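Local atomic coordinates of putative 4-Hydroxy-2-oxoglutarate aldolase / 2-dehydro-3-deoxyphosphogluconate aldolase (Yersinia enterocolitica, PDB entry 3LM7), a protein that is a putative aldolase of the KDGP aldolase family, whose members are built on a TIM-barrel fold. Residues R28-A33 with E235-L240. Sequence-based numbering, arbitrary orientation.
Sequences RAIYQA and EDVKTL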
loop_
_atom_site.group_PDB
_atom_site.type_symbol
_atom_site.label_atom_id
_atom_site.label_comp_id
_atom_site.label_asym_id
_atom_site.label_seq_id
_atom_site.Cartn_x
_atom_site.Cartn_y
_atom_site.Cartn_z
ATOM N N ARG A 28 25.969 2.377 12.225
ATOM C CA ARG A 28 25.393 3.495 13.025
ATOM C C ARG A 28 25.309 4.799 12.223
ATOM O O ARG A 28 24.280 5.511 12.260
ATOM C CB ARG A 28 26.217 3.664 14.324
ATOM C CG ARG A 28 25.602 4.516 15.440
ATOM C CD ARG A 28 26.664 4.613 16.592
ATOM N NE ARG A 28 27.716 3.613 16.328
ATOM C CZ ARG A 28 28.123 2.668 17.172
ATOM N NH1 ARG A 28 27.614 2.593 18.405
ATOM N NH2 ARG A 28 29.071 1.818 16.782
ATOM N N ALA A 29 26.390 5.123 11.511
ATOM C CA ALA A 29 26.484 6.384 10.748
ATOM C C ALA A 29 25.433 6.372 9.637
ATOM O O ALA A 29 24.828 7.419 9.323
ATOM C CB ALA A 29 27.881 6.471 10.142
ATOM N N ILE A 30 25.286 5.201 8.980
ATOM C CA ILE A 30 24.301 5.049 7.872
ATOM C C ILE A 30 22.901 5.270 8.405
ATOM O O ILE A 30 22.107 5.973 7.810
ATOM C CB ILE A 30 24.357 3.578 7.280
ATOM C CG1 ILE A 30 25.668 3.349 6.522
ATOM C CG2 ILE A 30 23.088 3.285 6.508
ATOM C CD1 ILE A 30 25.998 1.888 6.213
ATOM N N TYR A 31 22.589 4.612 9.526
ATOM C CA TYR A 31 21.258 4.686 10.132
ATOM C C TYR A 31 20.920 6.123 10.540
ATOM O O TYR A 31 19.807 6.621 10.299
ATOM C CB TYR A 31 21.207 3.732 11.360
ATOM C CG TYR A 31 19.844 3.572 11.932
ATOM C CD1 TYR A 31 18.822 2.900 11.214
ATOM C CD2 TYR A 31 19.563 4.035 13.205
ATOM C CE1 TYR A 31 17.545 2.708 11.787
ATOM C CE2 TYR A 31 18.322 3.849 13.775
ATOM C CZ TYR A 31 17.308 3.204 13.070
ATOM O OH TYR A 31 16.076 3.095 13.688
ATOM N N GLN A 32 21.920 6.816 11.096
ATOM C CA GLN A 32 21.749 8.204 11.383
ATOM C C GLN A 32 21.463 9.003 10.128
ATOM O O GLN A 32 20.537 9.802 10.105
ATOM C CB GLN A 32 23.032 8.794 12.041
ATOM C CG GLN A 32 22.825 10.293 12.394
ATOM C CD GLN A 32 23.943 10.868 13.209
ATOM O OE1 GLN A 32 25.127 10.685 12.892
ATOM N NE2 GLN A 32 23.585 11.599 14.245
ATOM N N ALA A 33 22.284 8.824 9.108
ATOM C CA ALA A 33 22.225 9.670 7.893
ATOM C C ALA A 33 20.904 9.462 7.158
ATOM O O ALA A 33 20.317 10.385 6.561
ATOM C CB ALA A 33 23.398 9.389 7.010
ATOM N N GLU A 235 27.478 10.387 3.634
ATOM C CA GLU A 235 26.951 11.543 2.884
ATOM C C GLU A 235 26.161 11.131 1.575
ATOM O O GLU A 235 25.221 11.848 1.120
ATOM C CB GLU A 235 28.066 12.547 2.561
ATOM C CG GLU A 235 29.220 12.011 1.647
ATOM C CD GLU A 235 30.338 11.189 2.377
ATOM O OE1 GLU A 235 30.130 10.621 3.513
ATOM O OE2 GLU A 235 31.445 11.058 1.752
ATOM N N ASP A 236 26.538 9.978 1.013
ATOM C CA ASP A 236 25.792 9.408 -0.134
ATOM C C ASP A 236 24.388 8.925 0.331
ATOM O O ASP A 236 23.417 8.978 -0.398
ATOM C CB ASP A 236 26.576 8.272 -0.802
ATOM C CG ASP A 236 27.800 8.767 -1.614
ATOM O OD1 ASP A 236 28.067 9.986 -1.623
ATOM O OD2 ASP A 236 28.493 7.913 -2.204
ATOM N N VAL A 237 24.309 8.428 1.552
ATOM C CA VAL A 237 23.033 8.014 2.094
ATOM C C VAL A 237 22.168 9.256 2.309
ATOM O O VAL A 237 20.958 9.273 2.017
ATOM C CB VAL A 237 23.270 7.191 3.419
ATOM C CG1 VAL A 237 21.994 6.983 4.182
ATOM C CG2 VAL A 237 23.910 5.869 3.097
ATOM N N LYS A 238 22.758 10.322 2.840
ATOM C CA LYS A 238 21.950 11.588 2.954
ATOM C C LYS A 238 21.417 12.084 1.581
ATOM O O LYS A 238 20.263 12.559 1.495
ATOM C CB LYS A 238 22.764 12.658 3.685
ATOM C CG LYS A 238 21.914 13.715 4.315
ATOM C CD LYS A 238 21.850 14.874 3.437
ATOM C CE LYS A 238 21.214 16.068 4.192
ATOM N NZ LYS A 238 21.202 17.196 3.185
ATOM N N THR A 239 22.246 12.009 0.528
ATOM C CA THR A 239 21.858 12.472 -0.804
ATOM C C THR A 239 20.655 11.601 -1.282
ATOM O O THR A 239 19.672 12.094 -1.874
ATOM C CB THR A 239 23.049 12.313 -1.821
ATOM O OG1 THR A 239 24.120 13.169 -1.413
ATOM C CG2 THR A 239 22.657 12.671 -3.237
ATOM N N LEU A 240 20.748 10.296 -1.027
ATOM C CA LEU A 240 19.605 9.398 -1.325
ATOM C C LEU A 240 18.343 9.749 -0.556
ATOM O O LEU A 240 17.260 9.901 -1.145
ATOM C CB LEU A 240 19.989 7.933 -1.056
ATOM C CG LEU A 240 21.067 7.454 -2.018
ATOM C CD1 LEU A 240 21.734 6.106 -1.483
ATOM C CD2 LEU A 240 20.613 7.312 -3.500
#
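V237 supplies most of the apolar contact from its helix, and both of its methyls take part. CG1 lies against the methyl of A33, with A33 CB 4.0 Å from V237 CG1, and also sits 3.8 Å from I30 O, on the backbone one turn earlier in helix 24-33. V237 CG2 meets I30 CG2 more loosely, at 4.4 Å. This division follows from the first torsion of V237 (chi1 168°), which sets CG1 anti to the backbone N and leaves CG2 beside that N.

The backbones come closest at the C-terminal end of helix 24-33, where CA of A33 and CA of K238 are 5.3 Å apart, an approach that the small side chain of A33 probably permits. The short helical segments run nearly parallel; their axes approach to 8.6 Å and cross at -24°. In this TIM-barrel family protein the contact joins the first helix after strand 17-20 to the C-terminal helix, on the outer layer around the parallel strands. I30 packs inward on V19, V38 and V40, and both I30 and V237 touch T232.

No hydrogen bond crosses between residues 28-33 and 235-240. K238 CA lies 4.1 Å from A33 O, but its chain leads away to a salt bridge between NZ and D242.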